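Local coordinates for alpha-catenin-like protein hmp-1 (Caenorhabditis elegans, PDB 5H5M) that belongs to the catenin-cadherin complex of adherens junctions, binds beta-catenin and actin filaments, and is required for cell migration and cell shape changes during body enclosure and elongation, at residues A[18-22]-A[23-27]; A[91-94]-A[95-99]; A[5-8]-A[9-13]. All coordinates share one frame; numbering follows the deposited sequence.

Interaction 1: residues A[18-22]-A[23-27]; sequences IEIDP and AHYRR
Asp21 and His24 touch through both backbone and side chains in the tight turn that links helix 6-17 to helix 27-49. One carboxylate oxygen of Asp21, OD2, lies over one face of the imidazole, displaced toward the ring's rim. Asp21 OD2 comes within 3.2 Å of His24 CD2. The carboxylate does not lie flat on the ring, since the two planes are 71° apart. OD2 is not hydrogen-bonded to NE2. Asp21 CB sits over the same ring as a CH-pi contact, 4.1 Å from its centroid. Asp21 CG is anti to the backbone N (chi1 173°), and this swings OD2 over the ring's face.

The backbone closes underneath. His24 N donates to Asp21 O at 2.6 Å, from well above the carbonyl plane. Tyr25 N reaches the same Asp21 O at 3.3 Å, in a weak bond. Pro22 and Ala23 have the backbone angles of a type I beta turn, and the second bond extends it by one residue. Ile20 covers one flank. Its CD1 meets the edge of the Tyr25 ring, 4.1 Å from Tyr25 CD1. Ile20 CG2 rests against His24 CB at 4.1 Å.

Further out, Tyr25 stacks on Tyr80 of helix 56-80, and its OH is hydrogen-bonded to Glu81. The OH of Tyr80 bonds to Ile18 O and Ile20 N, so one tyrosine holds the approach to the turn. These partners join the connecting loop to the end of the helical bundle.

The chemistry is asymmetric. One carbonyl oxygen takes two N-H groups, one in a short but off-plane bond, one weakly. The carboxylate over the imidazole would probably be more favourable if His24 carried a proton on both ring nitrogens, and could raise its tendency to do so.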
ATOM      1  N   ILE A  18      24.647  15.196 -10.147  1.00 34.62           N
ATOM      2  CA  ILE A  18      25.378  15.933  -9.119  1.00 38.92           C
ATOM      3  C   ILE A  18      26.840  15.508  -9.044  1.00 41.38           C
ATOM      4  O   ILE A  18      27.641  16.135  -8.351  1.00 39.75           O
ATOM      5  CB  ILE A  18      24.744  15.752  -7.732  1.00 39.92           C
ATOM      6  CG1 ILE A  18      24.746  14.272  -7.341  1.00 42.25           C
ATOM      7  CG2 ILE A  18      23.337  16.332  -7.706  1.00 29.05           C
ATOM      8  CD1 ILE A  18      24.199  14.004  -5.968  1.00 36.93           C
ATOM      9  N   GLU A  19      27.179  14.435  -9.751  1.00 44.05           N
ATOM     10  CA  GLU A  19      28.559  13.972  -9.817  1.00 48.94           C
ATOM     11  C   GLU A  19      29.224  14.478 -11.090  1.00 48.99           C
ATOM     12  O   GLU A  19      29.216  13.807 -12.121  1.00 49.05           O
ATOM     13  CB  GLU A  19      28.621  12.446  -9.744  1.00 51.59           C
ATOM     14  CG  GLU A  19      28.266  11.892  -8.376  1.00 59.41           C
ATOM     15  CD  GLU A  19      28.248  10.378  -8.341  1.00 74.10           C
ATOM     16  OE1 GLU A  19      27.967   9.758  -9.389  1.00 89.30           O
ATOM     17  OE2 GLU A  19      28.518   9.807  -7.263  1.00 73.27           O
ATOM     18  N   ILE A  20      29.789  15.677 -11.004  1.00 41.18           N
ATOM     19  CA  ILE A  20      30.465  16.304 -12.130  1.00 42.31           C
ATOM     20  C   ILE A  20      31.954  16.402 -11.831  1.00 46.59           C
ATOM     21  O   ILE A  20      32.346  16.535 -10.674  1.00 51.65           O
ATOM     22  CB  ILE A  20      29.906  17.716 -12.409  1.00 46.02           C
ATOM     23  CG1 ILE A  20      28.383  17.729 -12.269  1.00 40.96           C
ATOM     24  CG2 ILE A  20      30.334  18.213 -13.783  1.00 50.78           C
ATOM     25  CD1 ILE A  20      27.781  19.121 -12.283  1.00 38.74           C
ATOM     26  N   ASP A  21      32.781  16.318 -12.867  1.00 52.53           N
ATOM     27  CA  ASP A  21      34.199  16.615 -12.714  1.00 50.09           C
ATOM     28  C   ASP A  21      34.333  18.064 -12.264  1.00 51.48           C
ATOM     29  O   ASP A  21      33.874  18.970 -12.959  1.00 49.43           O
ATOM     30  CB  ASP A  21      34.955  16.374 -14.023  1.00 51.83           C
ATOM     31  CG  ASP A  21      36.402  16.833 -13.958  1.00 70.21           C
ATOM     32  OD1 ASP A  21      37.041  16.668 -12.900  1.00 74.28           O
ATOM     33  OD2 ASP A  21      36.902  17.360 -14.972  1.00 86.77           O
ATOM     34  N   PRO A  22      34.934  18.284 -11.081  1.00 49.65           N
ATOM     35  CA  PRO A  22      35.104  19.619 -10.493  1.00 47.47           C
ATOM     36  C   PRO A  22      35.686  20.644 -11.465  1.00 45.85           C
ATOM     37  O   PRO A  22      35.357  21.825 -11.371  1.00 54.16           O
ATOM     38  CB  PRO A  22      36.064  19.360  -9.334  1.00 51.72           C
ATOM     39  CG  PRO A  22      35.738  17.971  -8.909  1.00 50.52           C
ATOM     40  CD  PRO A  22      35.429  17.227 -10.181  1.00 48.50           C
ATOM     41  N   ALA A  23      36.526  20.195 -12.392  1.00 54.45           N
ATOM     42  CA  ALA A  23      37.103  21.080 -13.397  1.00 60.39           C
ATOM     43  C   ALA A  23      36.080  21.464 -14.464  1.00 59.36           C
ATOM     44  O   ALA A  23      36.243  22.468 -15.155  1.00 52.12           O
ATOM     45  CB  ALA A  23      38.317  20.430 -14.042  1.00 54.36           C
ATOM     46  N   HIS A  24      35.024  20.664 -14.592  1.00 61.27           N
ATOM     47  CA  HIS A  24      33.997  20.900 -15.605  1.00 60.87           C
ATOM     48  C   HIS A  24      32.852  21.781 -15.111  1.00 54.86           C
ATOM     49  O   HIS A  24      32.112  22.344 -15.917  1.00 48.66           O
ATOM     50  CB  HIS A  24      33.419  19.571 -16.105  1.00 56.88           C
ATOM     51  CG  HIS A  24      34.344  18.805 -16.996  1.00 55.14           C
ATOM     52  ND1 HIS A  24      33.967  17.641 -17.633  1.00 56.96           N
ATOM     53  CD2 HIS A  24      35.629  19.030 -17.359  1.00 57.85           C
ATOM     54  CE1 HIS A  24      34.977  17.185 -18.350  1.00 60.82           C
ATOM     55  NE2 HIS A  24      36.000  18.010 -18.200  1.00 64.73           N
ATOM     56  N   TYR A  25      32.699  21.885 -13.793  1.00 46.34           N
ATOM     57  CA  TYR A  25      31.585  22.629 -13.211  1.00 47.32           C
ATOM     58  C   TYR A  25      31.564  24.089 -13.663  1.00 51.97           C
ATOM     59  O   TYR A  25      32.578  24.786 -13.605  1.00 51.82           O
ATOM     60  CB  TYR A  25      31.632  22.565 -11.683  1.00 47.06           C
ATOM     61  CG  TYR A  25      30.485  23.294 -11.012  1.00 53.64           C
ATOM     62  CD1 TYR A  25      29.291  22.639 -10.727  1.00 37.09           C
ATOM     63  CD2 TYR A  25      30.593  24.638 -10.671  1.00 44.53           C
ATOM     64  CE1 TYR A  25      28.241  23.303 -10.118  1.00 35.79           C
ATOM     65  CE2 TYR A  25      29.549  25.306 -10.069  1.00 46.94           C
ATOM     66  CZ  TYR A  25      28.377  24.635  -9.791  1.00 42.42           C
ATOM     67  OH  TYR A  25      27.339  25.303  -9.185  1.00 45.48           O
ATOM     68  N   ARG A  26      30.397  24.537 -14.113  1.00 47.76           N
ATOM     69  CA  ARG A  26      30.196  25.923 -14.520  1.00 52.04           C
ATOM     70  C   ARG A  26      28.968  26.494 -13.818  1.00 49.92           C
ATOM     71  O   ARG A  26      27.852  26.017 -14.028  1.00 47.10           O
ATOM     72  CB  ARG A  26      30.035  26.024 -16.037  1.00 48.34           C
ATOM     73  CG  ARG A  26      31.117  25.316 -16.832  1.00 52.65           C
ATOM     74  CD  ARG A  26      30.659  25.054 -18.256  1.00 53.54           C
ATOM     75  NE  ARG A  26      30.486  26.288 -19.013  1.00 56.06           N
ATOM     76  CZ  ARG A  26      29.868  26.363 -20.186  1.00 63.78           C
ATOM     77  NH1 ARG A  26      29.350  25.272 -20.734  1.00 59.86           N
ATOM     78  NH2 ARG A  26      29.760  27.530 -20.809  1.00 62.88           N
ATOM     79  N   ARG A  27      29.180  27.517 -12.993  1.00 51.54           N
ATOM     80  CA  ARG A  27      28.115  28.094 -12.176  1.00 52.48           C
ATOM     81  C   ARG A  27      26.895  28.526 -12.990  1.00 54.26           C
ATOM     82  O   ARG A  27      25.761  28.235 -12.619  1.00 59.04           O
ATOM     83  CB  ARG A  27      28.642  29.294 -11.383  1.00 51.96           C
ATOM     84  CG  ARG A  27      27.549  30.051 -10.649  1.00 51.24           C
ATOM     85  CD  ARG A  27      28.078  31.254  -9.894  1.00 60.25           C
ATOM     86  NE  ARG A  27      26.982  32.034  -9.326  1.00 67.66           N
ATOM     87  CZ  ARG A  27      26.413  31.779  -8.152  1.00 58.40           C
ATOM     88  NH1 ARG A  27      26.840  30.765  -7.411  1.00 48.36           N
ATOM     89  NH2 ARG A  27      25.418  32.539  -7.715  1.00 64.62           N
TER

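Interaction 2: residues A[91-94]-A[95-99]; sequences DDIP and LGIAE
The first turns of helix 92-122, in the alpha-helical M domain of this vinculin-family protein, bring Ile93 and Ile97 together, their side chains crossing at a slant. Ile93 CG2 meets Ile97 CD1 at 3.9 Å. In Ile97, CG1 is anti to the carbonyl carbon (chi1 -68°), which turns its CD1 back along the helix toward Ile93. Both side chains also touch Tyr80 of helix 56-80, so this is the face the new helix turns to its neighbour.

Three i to i+4 backbone bonds establish the helix. Gly96 N donates to Asp92 O at 3.1 Å. Ile97 N reaches Ile93 O at 2.9 Å, nearly in line with the carbonyl bond. Pro94 has no N-H to give, but this costs little so early in a helix, where the first amides have no carbonyl a turn behind them. Pro94 O still accepts from Ala98 N at 2.9 Å. Asp91 and Asp92 place negative charge beside this N-terminal end, where it would probably suit the helix dipole. On the exposed side, Leu95 folds back on the chain, and its CD1 lies 3.5 Å from Asp91 O.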
ATOM      1  N   ASP A  91      38.758  17.122  -1.531  1.00 56.69           N
ATOM      2  CA  ASP A  91      38.319  16.159  -0.529  1.00 57.74           C
ATOM      3  C   ASP A  91      36.913  16.493  -0.021  1.00 62.14           C
ATOM      4  O   ASP A  91      36.234  15.648   0.563  1.00 64.58           O
ATOM      5  CB  ASP A  91      39.305  16.117   0.644  1.00 57.28           C
ATOM      6  CG  ASP A  91      40.751  16.043   0.191  1.00 72.35           C
ATOM      7  OD1 ASP A  91      41.083  15.154  -0.626  1.00 78.91           O
ATOM      8  OD2 ASP A  91      41.558  16.884   0.645  1.00 77.61           O
ATOM      9  N   ASP A  92      36.485  17.734  -0.237  1.00 55.36           N
ATOM     10  CA  ASP A  92      35.240  18.230   0.338  1.00 42.97           C
ATOM     11  C   ASP A  92      34.044  18.016  -0.577  1.00 44.47           C
ATOM     12  O   ASP A  92      32.919  17.842  -0.109  1.00 38.82           O
ATOM     13  CB  ASP A  92      35.380  19.710   0.675  1.00 42.69           C
ATOM     14  CG  ASP A  92      36.326  19.947   1.829  1.00 50.55           C
ATOM     15  OD1 ASP A  92      36.368  19.095   2.742  1.00 51.13           O
ATOM     16  OD2 ASP A  92      37.031  20.979   1.822  1.00 47.14           O
ATOM     17  N   ILE A  93      34.287  18.034  -1.882  1.00 45.72           N
ATOM     18  CA  ILE A  93      33.224  17.781  -2.848  1.00 50.32           C
ATOM     19  C   ILE A  93      32.640  16.361  -2.727  1.00 47.27           C
ATOM     20  O   ILE A  93      31.416  16.218  -2.685  1.00 46.50           O
ATOM     21  CB  ILE A  93      33.711  18.038  -4.296  1.00 48.93           C
ATOM     22  CG1 ILE A  93      33.856  19.545  -4.531  1.00 38.39           C
ATOM     23  CG2 ILE A  93      32.750  17.424  -5.313  1.00 37.87           C
ATOM     24  CD1 ILE A  93      34.292  19.916  -5.932  1.00 46.82           C
ATOM     25  N   PRO A  94      33.493  15.310  -2.654  1.00 49.86           N
ATOM     26  CA  PRO A  94      32.889  13.974  -2.525  1.00 49.37           C
ATOM     27  C   PRO A  94      32.074  13.799  -1.244  1.00 49.61           C
ATOM     28  O   PRO A  94      31.091  13.057  -1.249  1.00 49.88           O
ATOM     29  CB  PRO A  94      34.103  13.032  -2.533  1.00 54.02           C
ATOM     30  CG  PRO A  94      35.269  13.887  -2.180  1.00 51.63           C
ATOM     31  CD  PRO A  94      34.961  15.226  -2.766  1.00 51.20           C
ATOM     32  N   LEU A  95      32.474  14.474  -0.170  1.00 53.32           N
ATOM     33  CA  LEU A  95      31.701  14.466   1.069  1.00 44.30           C
ATOM     34  C   LEU A  95      30.333  15.103   0.852  1.00 44.98           C
ATOM     35  O   LEU A  95      29.326  14.632   1.385  1.00 40.88           O
ATOM     36  CB  LEU A  95      32.450  15.197   2.182  1.00 41.64           C
ATOM     37  CG  LEU A  95      33.643  14.467   2.799  1.00 55.89           C
ATOM     38  CD1 LEU A  95      34.487  15.425   3.635  1.00 54.86           C
ATOM     39  CD2 LEU A  95      33.165  13.294   3.643  1.00 46.50           C
ATOM     40  N   GLY A  96      30.308  16.174   0.064  1.00 40.55           N
ATOM     41  CA  GLY A  96      29.072  16.862  -0.259  1.00 35.05           C
ATOM     42  C   GLY A  96      28.162  16.002  -1.116  1.00 41.41           C
ATOM     43  O   GLY A  96      26.947  15.972  -0.913  1.00 36.37           O
ATOM     44  N   ILE A  97      28.760  15.306  -2.079  1.00 46.76           N
ATOM     45  CA  ILE A  97      28.031  14.381  -2.939  1.00 41.36           C
ATOM     46  C   ILE A  97      27.404  13.259  -2.118  1.00 40.35           C
ATOM     47  O   ILE A  97      26.257  12.876  -2.348  1.00 42.55           O
ATOM     48  CB  ILE A  97      28.952  13.776  -4.022  1.00 43.05           C
ATOM     49  CG1 ILE A  97      29.378  14.855  -5.021  1.00 34.13           C
ATOM     50  CG2 ILE A  97      28.262  12.623  -4.744  1.00 45.15           C
ATOM     51  CD1 ILE A  97      30.401  14.384  -6.035  1.00 36.49           C
ATOM     52  N   ALA A  98      28.160  12.746  -1.152  1.00 39.23           N
ATOM     53  CA  ALA A  98      27.674  11.677  -0.285  1.00 44.91           C
ATOM     54  C   ALA A  98      26.484  12.136   0.557  1.00 41.72           C
ATOM     55  O   ALA A  98      25.546  11.372   0.791  1.00 44.02           O
ATOM     56  CB  ALA A  98      28.794  11.173   0.614  1.00 37.28           C
ATOM     57  N   GLU A  99      26.528  13.386   1.008  1.00 35.06           N
ATOM     58  CA  GLU A  99      25.453  13.952   1.811  1.00 34.25           C
ATOM     59  C   GLU A  99      24.155  14.045   1.011  1.00 33.44           C
ATOM     60  O   GLU A  99      23.078  13.730   1.517  1.00 34.33           O
ATOM     61  CB  GLU A  99      25.850  15.333   2.339  1.00 44.09           C
ATOM     62  CG  GLU A  99      24.784  16.018   3.190  1.00 54.87           C
ATOM     63  CD  GLU A  99      24.580  15.356   4.541  1.00 66.23           C
ATOM     64  OE1 GLU A  99      25.387  14.476   4.913  1.00 71.40           O
ATOM     65  OE2 GLU A  99      23.609  15.721   5.237  1.00 70.56           O
TER

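Interaction 3: residues A[5-8]-A[9-13]; sequences GDLI and NEIDT
This is a local contact along the first turns of helix 6-17, where the side chains of Asn9, Ile11 and Asp12 reach back to residues four places earlier. Asn9 leans over the start of the chain. Its ND2 lies 2.7 Å from Gly5 O, but the angle is too poor for a hydrogen bond. Asn9 CG is anti to the carbonyl carbon (chi1 -71°), which carries the amide back toward Gly5. An alanine at this position is likely to leave the Gly5 carbonyl without its polar neighbour and Ile8 CG2 without its contact to OD1.

The backbone underneath is regular. Glu10 N bonds to Asp6 O at 2.8 Å, Ile11 N bonds to Leu7 O, and Asp12 N bonds to Ile8 O. On the buried side, Leu7 CD1 meets Ile11 CD1 at 4.2 Å. Ile11 CG1 also packs on Leu7 O at 3.2 Å.

The helix belongs to the four-helix-bundle architecture of the vinculin/alpha-catenin family. Leu7 and Ile11 pack on Ile48 and Ile41 of helix 27-49, while Ile8 and Ile11 meet Arg108 of helix 92-122.

Asp12 forms the polar border of this face. Its OD2 lies 3.1 Å from Ile8 O, both of them acceptors and so not hydrogen-bonded, and touches Ile8 CG1 at 3.7 Å. Its OD1 is held elsewhere, in a salt bridge to Arg108. That positive charge probably offsets the closeness of the two oxygens. Glu10 folds its CG over Asp6 O, and its chain then bends, with OE2 in a weak, long ion pair with Arg40. Asn9 O accepts two bonds from Thr13, one from the backbone N and one from OG1 at 2.8 Å.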
ATOM      1  N   GLY A   5       7.257   6.680 -15.543  1.00 68.63           N
ATOM      2  CA  GLY A   5       7.347   7.328 -14.247  1.00 61.89           C
ATOM      3  C   GLY A   5       8.362   8.455 -14.251  1.00 66.60           C
ATOM      4  O   GLY A   5       9.550   8.234 -14.487  1.00 78.29           O
ATOM      5  N   ASP A   6       7.897   9.669 -13.981  1.00 51.97           N
ATOM      6  CA  ASP A   6       8.761  10.841 -14.061  1.00 47.90           C
ATOM      7  C   ASP A   6       9.544  11.099 -12.779  1.00 36.40           C
ATOM      8  O   ASP A   6      10.751  11.327 -12.830  1.00 45.75           O
ATOM      9  CB  ASP A   6       7.942  12.082 -14.422  1.00 55.88           C
ATOM     10  CG  ASP A   6       7.932  12.357 -15.911  1.00 74.89           C
ATOM     11  OD1 ASP A   6       8.716  11.712 -16.640  1.00 79.61           O
ATOM     12  OD2 ASP A   6       7.148  13.223 -16.354  1.00 83.75           O
ATOM     13  N   LEU A   7       8.864  11.064 -11.637  1.00 30.89           N
ATOM     14  CA  LEU A   7       9.504  11.371 -10.359  1.00 30.02           C
ATOM     15  C   LEU A   7      10.653  10.416 -10.043  1.00 35.16           C
ATOM     16  O   LEU A   7      11.665  10.823  -9.474  1.00 32.25           O
ATOM     17  CB  LEU A   7       8.480  11.344  -9.220  1.00 29.03           C
ATOM     18  CG  LEU A   7       9.042  11.601  -7.816  1.00 31.99           C
ATOM     19  CD1 LEU A   7       9.813  12.915  -7.762  1.00 29.38           C
ATOM     20  CD2 LEU A   7       7.939  11.590  -6.767  1.00 29.13           C
ATOM     21  N   ILE A   8      10.507   9.150 -10.421  1.00 34.49           N
ATOM     22  CA  ILE A   8      11.551   8.176 -10.132  1.00 29.32           C
ATOM     23  C   ILE A   8      12.742   8.381 -11.069  1.00 32.50           C
ATOM     24  O   ILE A   8      13.888   8.174 -10.676  1.00 39.33           O
ATOM     25  CB  ILE A   8      11.029   6.721 -10.232  1.00 31.06           C
ATOM     26  CG1 ILE A   8      12.022   5.759  -9.577  1.00 35.57           C
ATOM     27  CG2 ILE A   8      10.723   6.324 -11.676  1.00 32.10           C
ATOM     28  CD1 ILE A   8      12.260   6.055  -8.113  1.00 29.01           C
ATOM     29  N   ASN A   9      12.475   8.817 -12.297  1.00 36.02           N
ATOM     30  CA  ASN A   9      13.545   9.095 -13.242  1.00 40.20           C
ATOM     31  C   ASN A   9      14.278  10.382 -12.883  1.00 40.87           C
ATOM     32  O   ASN A   9      15.492  10.477 -13.046  1.00 43.94           O
ATOM     33  CB  ASN A   9      13.000   9.173 -14.667  1.00 52.37           C
ATOM     34  CG  ASN A   9      12.573   7.817 -15.200  1.00 71.36           C
ATOM     35  OD1 ASN A   9      13.048   6.778 -14.737  1.00 70.18           O
ATOM     36  ND2 ASN A   9      11.673   7.820 -16.178  1.00 73.46           N
ATOM     37  N   GLU A  10      13.530  11.367 -12.391  1.00 33.78           N
ATOM     38  CA  GLU A  10      14.119  12.617 -11.927  1.00 31.13           C
ATOM     39  C   GLU A  10      15.084  12.361 -10.774  1.00 33.47           C
ATOM     40  O   GLU A  10      16.175  12.922 -10.734  1.00 45.04           O
ATOM     41  CB  GLU A  10      13.031  13.606 -11.495  1.00 32.86           C
ATOM     42  CG  GLU A  10      12.130  14.103 -12.619  1.00 40.44           C
ATOM     43  CD  GLU A  10      12.802  15.132 -13.517  1.00 49.48           C
ATOM     44  OE1 GLU A  10      13.985  15.458 -13.284  1.00 48.51           O
ATOM     45  OE2 GLU A  10      12.139  15.622 -14.457  1.00 52.88           O
ATOM     46  N   ILE A  11      14.676  11.501  -9.845  1.00 36.00           N
ATOM     47  CA  ILE A  11      15.503  11.143  -8.696  1.00 39.55           C
ATOM     48  C   ILE A  11      16.738  10.341  -9.105  1.00 48.45           C
ATOM     49  O   ILE A  11      17.857  10.646  -8.683  1.00 45.48           O
ATOM     50  CB  ILE A  11      14.696  10.331  -7.664  1.00 38.06           C
ATOM     51  CG1 ILE A  11      13.660  11.219  -6.973  1.00 31.97           C
ATOM     52  CG2 ILE A  11      15.615   9.706  -6.634  1.00 33.09           C
ATOM     53  CD1 ILE A  11      12.773  10.469  -6.010  1.00 24.27           C
ATOM     54  N   ASP A  12      16.530   9.318  -9.929  1.00 47.01           N
ATOM     55  CA  ASP A  12      17.616   8.439 -10.353  1.00 46.93           C
ATOM     56  C   ASP A  12      18.710   9.185 -11.118  1.00 46.03           C
ATOM     57  O   ASP A  12      19.898   9.005 -10.847  1.00 42.64           O
ATOM     58  CB  ASP A  12      17.068   7.296 -11.212  1.00 47.72           C
ATOM     59  CG  ASP A  12      16.250   6.300 -10.408  1.00 55.79           C
ATOM     60  OD1 ASP A  12      16.411   6.254  -9.169  1.00 55.72           O
ATOM     61  OD2 ASP A  12      15.446   5.560 -11.017  1.00 55.80           O
ATOM     62  N   THR A  13      18.307  10.022 -12.069  1.00 44.87           N
ATOM     63  CA  THR A  13      19.262  10.791 -12.858  1.00 52.22           C
ATOM     64  C   THR A  13      19.976  11.838 -12.001  1.00 50.22           C
ATOM     65  O   THR A  13      21.172  12.073 -12.169  1.00 51.20           O
ATOM     66  CB  THR A  13      18.582  11.490 -14.054  1.00 46.65           C
ATOM     67  OG1 THR A  13      17.522  12.330 -13.586  1.00 48.99           O
ATOM     68  CG2 THR A  13      18.018  10.463 -15.025  1.00 37.20           C
TER

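In the fold
Interactions 3, 1 and 2 follow one another along the chain, and all lie on the same side of its centre. Interaction 3 begins helix 6-17, interaction 1 is the loop after that helix, and interaction 2 begins helix 92-122. Interactions 1 and 2 touch, with their centres about 13 Å apart. Glu19 CG packs on Ile97 CG2 at 3.7 Å, and Pro22 CG on Ile93 CD1 at 3.8 Å. Tyr80 meets residues of both. Interaction 3 stands apart, its centre about 21 Å from that of interaction 1 and about 22 Å from that of interaction 2. It meets helix 92-122 further along, through Thr104, Arg108 and Leu111.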